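Local coordinates for protein putative mandelate racemase (Zymomonas mobilis, PDB 2OX4) that probably acts as a magnesium-dependent lyase (dehydratase) of the enolase superfamily, in the mandelate racemase group, at residues C[72-77]-C[297-302]. Sequence-based numbering, arbitrary orientation.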
ATOM      1  N   ALA C  72      27.902  13.111  20.607  1.00  6.25           N
ATOM      2  CA  ALA C  72      27.529  12.555  21.912  1.00  9.69           C
ATOM      3  C   ALA C  72      26.626  13.508  22.682  1.00 10.05           C
ATOM      4  O   ALA C  72      25.687  13.076  23.349  1.00  8.10           O
ATOM      5  CB  ALA C  72      28.775  12.230  22.745  1.00  9.64           C
ATOM      6  N   ILE C  73      26.921  14.803  22.614  1.00  8.22           N
ATOM      7  CA  ILE C  73      26.101  15.761  23.336  1.00  9.52           C
ATOM      8  C   ILE C  73      24.688  15.825  22.718  1.00  6.27           C
ATOM      9  O   ILE C  73      23.704  15.857  23.447  1.00  7.39           O
ATOM     10  CB  ILE C  73      26.748  17.165  23.404  1.00  9.98           C
ATOM     11  CG1 ILE C  73      28.039  17.129  24.256  1.00 12.66           C
ATOM     12  CG2 ILE C  73      25.746  18.178  23.989  1.00  9.52           C
ATOM     13  CD1 ILE C  73      28.951  18.352  24.034  1.00 13.44           C
ATOM     14  N   TRP C  74      24.602  15.830  21.390  1.00  5.60           N
ATOM     15  CA  TRP C  74      23.306  15.880  20.704  1.00  8.29           C
ATOM     16  C   TRP C  74      22.497  14.669  21.143  1.00 11.15           C
ATOM     17  O   TRP C  74      21.336  14.800  21.499  1.00  7.34           O
ATOM     18  CB  TRP C  74      23.494  15.849  19.179  1.00  8.21           C
ATOM     19  CG  TRP C  74      22.345  16.464  18.384  1.00  6.83           C
ATOM     20  CD1 TRP C  74      22.320  17.709  17.790  1.00  8.15           C
ATOM     21  CD2 TRP C  74      21.085  15.850  18.074  1.00  9.52           C
ATOM     22  NE1 TRP C  74      21.118  17.905  17.136  1.00  7.01           N
ATOM     23  CE2 TRP C  74      20.345  16.775  17.290  1.00  6.49           C
ATOM     24  CE3 TRP C  74      20.513  14.602  18.372  1.00  9.59           C
ATOM     25  CZ2 TRP C  74      19.049  16.499  16.823  1.00  7.84           C
ATOM     26  CZ3 TRP C  74      19.222  14.320  17.899  1.00 10.94           C
ATOM     27  CH2 TRP C  74      18.505  15.266  17.137  1.00 10.46           C
ATOM     28  N   GLU C  75      23.127  13.497  21.149  1.00  8.32           N
ATOM     29  CA  GLU C  75      22.429  12.274  21.543  1.00 10.03           C
ATOM     30  C   GLU C  75      22.049  12.283  23.026  1.00  8.49           C
ATOM     31  O   GLU C  75      20.995  11.780  23.389  1.00  8.96           O
ATOM     32  CB  GLU C  75      23.260  11.035  21.175  1.00  9.94           C
ATOM     33  CG  GLU C  75      22.587   9.665  21.470  1.00  8.90           C
ATOM     34  CD  GLU C  75      21.546   9.211  20.421  1.00 10.77           C
ATOM     35  OE1 GLU C  75      21.198   9.975  19.494  1.00 12.31           O
ATOM     36  OE2 GLU C  75      21.062   8.056  20.536  1.00 12.26           O
ATOM     37  N   LYS C  76      22.909  12.846  23.876  1.00  7.56           N
ATOM     38  CA  LYS C  76      22.591  13.026  25.302  1.00 10.61           C
ATOM     39  C   LYS C  76      21.364  13.914  25.522  1.00 11.17           C
ATOM     40  O   LYS C  76      20.452  13.538  26.247  1.00  9.68           O
ATOM     41  CB  LYS C  76      23.808  13.595  26.043  1.00 10.85           C
ATOM     42  CG  LYS C  76      23.622  13.824  27.545  1.00 14.09           C
ATOM     43  CD  LYS C  76      24.885  14.470  28.127  1.00 18.87           C
ATOM     44  CE  LYS C  76      24.691  14.901  29.572  1.00 35.32           C
ATOM     45  NZ  LYS C  76      25.969  15.432  30.147  1.00 30.82           N
ATOM     46  N   LEU C  77      21.339  15.086  24.896  1.00  7.84           N
ATOM     47  CA  LEU C  77      20.147  15.945  24.937  1.00 11.27           C
ATOM     48  C   LEU C  77      18.895  15.274  24.368  1.00 10.28           C
ATOM     49  O   LEU C  77      17.789  15.519  24.852  1.00  9.70           O
ATOM     50  CB  LEU C  77      20.411  17.294  24.270  1.00  6.89           C
ATOM     51  CG  LEU C  77      21.482  18.107  25.022  1.00  6.03           C
ATOM     52  CD1 LEU C  77      21.745  19.446  24.334  1.00 10.72           C
ATOM     53  CD2 LEU C  77      21.075  18.333  26.518  1.00  8.83           C
ATOM     54  N   PHE C 297      23.786  22.797  13.401  1.00  6.96           N
ATOM     55  CA  PHE C 297      24.606  22.331  12.263  1.00  8.59           C
ATOM     56  C   PHE C 297      24.586  20.804  12.113  1.00  8.44           C
ATOM     57  O   PHE C 297      24.513  20.284  11.004  1.00  9.51           O
ATOM     58  CB  PHE C 297      26.067  22.744  12.438  1.00 10.47           C
ATOM     59  CG  PHE C 297      26.331  24.213  12.222  1.00  9.06           C
ATOM     60  CD1 PHE C 297      26.801  25.002  13.270  1.00  7.68           C
ATOM     61  CD2 PHE C 297      26.176  24.784  10.965  1.00  9.66           C
ATOM     62  CE1 PHE C 297      27.089  26.347  13.082  1.00  9.40           C
ATOM     63  CE2 PHE C 297      26.452  26.141  10.768  1.00 11.80           C
ATOM     64  CZ  PHE C 297      26.908  26.915  11.828  1.00 12.40           C
ATOM     65  N   THR C 298      24.680  20.109  13.243  1.00  7.57           N
ATOM     66  CA  THR C 298      24.797  18.644  13.260  1.00  7.84           C
ATOM     67  C   THR C 298      23.590  18.011  12.563  1.00  8.13           C
ATOM     68  O   THR C 298      23.729  17.144  11.677  1.00  8.24           O
ATOM     69  CB  THR C 298      24.942  18.140  14.714  1.00  8.32           C
ATOM     70  OG1 THR C 298      26.167  18.642  15.258  1.00 11.11           O
ATOM     71  CG2 THR C 298      24.960  16.602  14.780  1.00  8.56           C
ATOM     72  N   GLU C 299      22.406  18.476  12.934  1.00  6.92           N
ATOM     73  CA  GLU C 299      21.174  17.888  12.412  1.00  7.40           C
ATOM     74  C   GLU C 299      20.786  18.454  11.052  1.00  7.77           C
ATOM     75  O   GLU C 299      20.272  17.726  10.203  1.00  7.94           O
ATOM     76  CB  GLU C 299      20.032  18.045  13.422  1.00  9.96           C
ATOM     77  CG  GLU C 299      18.809  17.159  13.130  1.00  9.17           C
ATOM     78  CD  GLU C 299      19.001  15.704  13.519  1.00 10.34           C
ATOM     79  OE1 GLU C 299      20.109  15.307  13.930  1.00  9.76           O
ATOM     80  OE2 GLU C 299      18.012  14.940  13.427  1.00  9.12           O
ATOM     81  N   PHE C 300      21.018  19.748  10.837  1.00 10.23           N
ATOM     82  CA  PHE C 300      20.799  20.361   9.510  1.00  9.12           C
ATOM     83  C   PHE C 300      21.492  19.534   8.431  1.00 10.96           C
ATOM     84  O   PHE C 300      20.903  19.228   7.395  1.00 10.27           O
ATOM     85  CB  PHE C 300      21.374  21.773   9.471  1.00  8.56           C
ATOM     86  CG  PHE C 300      21.144  22.504   8.169  1.00 14.05           C
ATOM     87  CD1 PHE C 300      20.089  23.413   8.052  1.00 17.65           C
ATOM     88  CD2 PHE C 300      22.008  22.338   7.081  1.00 10.55           C
ATOM     89  CE1 PHE C 300      19.886  24.128   6.871  1.00 13.58           C
ATOM     90  CE2 PHE C 300      21.788  23.031   5.877  1.00 10.50           C
ATOM     91  CZ  PHE C 300      20.735  23.928   5.780  1.00 17.53           C
ATOM     92  N   LYS C 301      22.747  19.177   8.684  1.00 11.61           N
ATOM     93  CA  LYS C 301      23.527  18.392   7.735  1.00 12.67           C
ATOM     94  C   LYS C 301      22.871  17.043   7.465  1.00 13.95           C
ATOM     95  O   LYS C 301      22.736  16.627   6.314  1.00 11.66           O
ATOM     96  CB  LYS C 301      24.953  18.189   8.252  1.00 13.03           C
ATOM     97  CG  LYS C 301      25.963  17.845   7.169  1.00 25.99           C
ATOM     98  CD  LYS C 301      27.372  18.236   7.583  1.00 30.04           C
ATOM     99  CE  LYS C 301      28.382  17.175   7.178  1.00 35.95           C
ATOM    100  NZ  LYS C 301      28.388  16.947   5.707  1.00 35.03           N
ATOM    101  N   LYS C 302      22.465  16.362   8.532  1.00  9.68           N
ATOM    102  CA  LYS C 302      21.782  15.066   8.404  1.00  7.56           C
ATOM    103  C   LYS C 302      20.476  15.164   7.617  1.00  8.30           C
ATOM    104  O   LYS C 302      20.161  14.292   6.797  1.00  9.67           O
ATOM    105  CB  LYS C 302      21.548  14.439   9.791  1.00  8.85           C
ATOM    106  CG  LYS C 302      22.864  14.203  10.576  1.00  8.94           C
ATOM    107  CD  LYS C 302      22.652  13.593  11.975  1.00  9.40           C
ATOM    108  CE  LYS C 302      24.004  13.514  12.724  1.00 12.16           C
ATOM    109  NZ  LYS C 302      23.858  12.936  14.094  1.00 12.16           N
TER
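Helical turns 72-77 and 297-302 come nearest at Trp-74 and Thr-298, whose CA atoms are 8.1 Å apart, and the indole of Trp-74 bridges much of that gap. With CG anti to the backbone N (chi1 -156°), the indole reaches across to the second helix. The carboxylate of Glu-299 lies over one face of the indole, nearly parallel to it (planes 13° apart) and displaced toward the rim of the six-membered ring, with OE1 3.3 Å from Trp-74 CZ2. The Glu-299 chain bends at chi2 (77°), which folds its carboxylate back over the ring, while CB packs 3.9 Å from Trp-74 NE1. Beside the pyrrole end, Thr-298 CB approaches Trp-74 CD1 obliquely at 4.1 Å. Polar ends are satisfied elsewhere: Trp-74 NE1 donates to Gly-295 O, Thr-298 OG1 bonds Asp-99, and Glu-299 OE2 pairs with Arg-272, which also makes a cation-pi contact with Trp-74. Replacing Trp-74 with alanine is likely to open a gap beside the Glu-299 carboxylate and leave Gly-295 O without its indole donor. Helix 70-79 of the N-terminal capping domain thus meets helix 296-309 of the barrel domain, with helices 89-110 and 271-280 packing against the same indole.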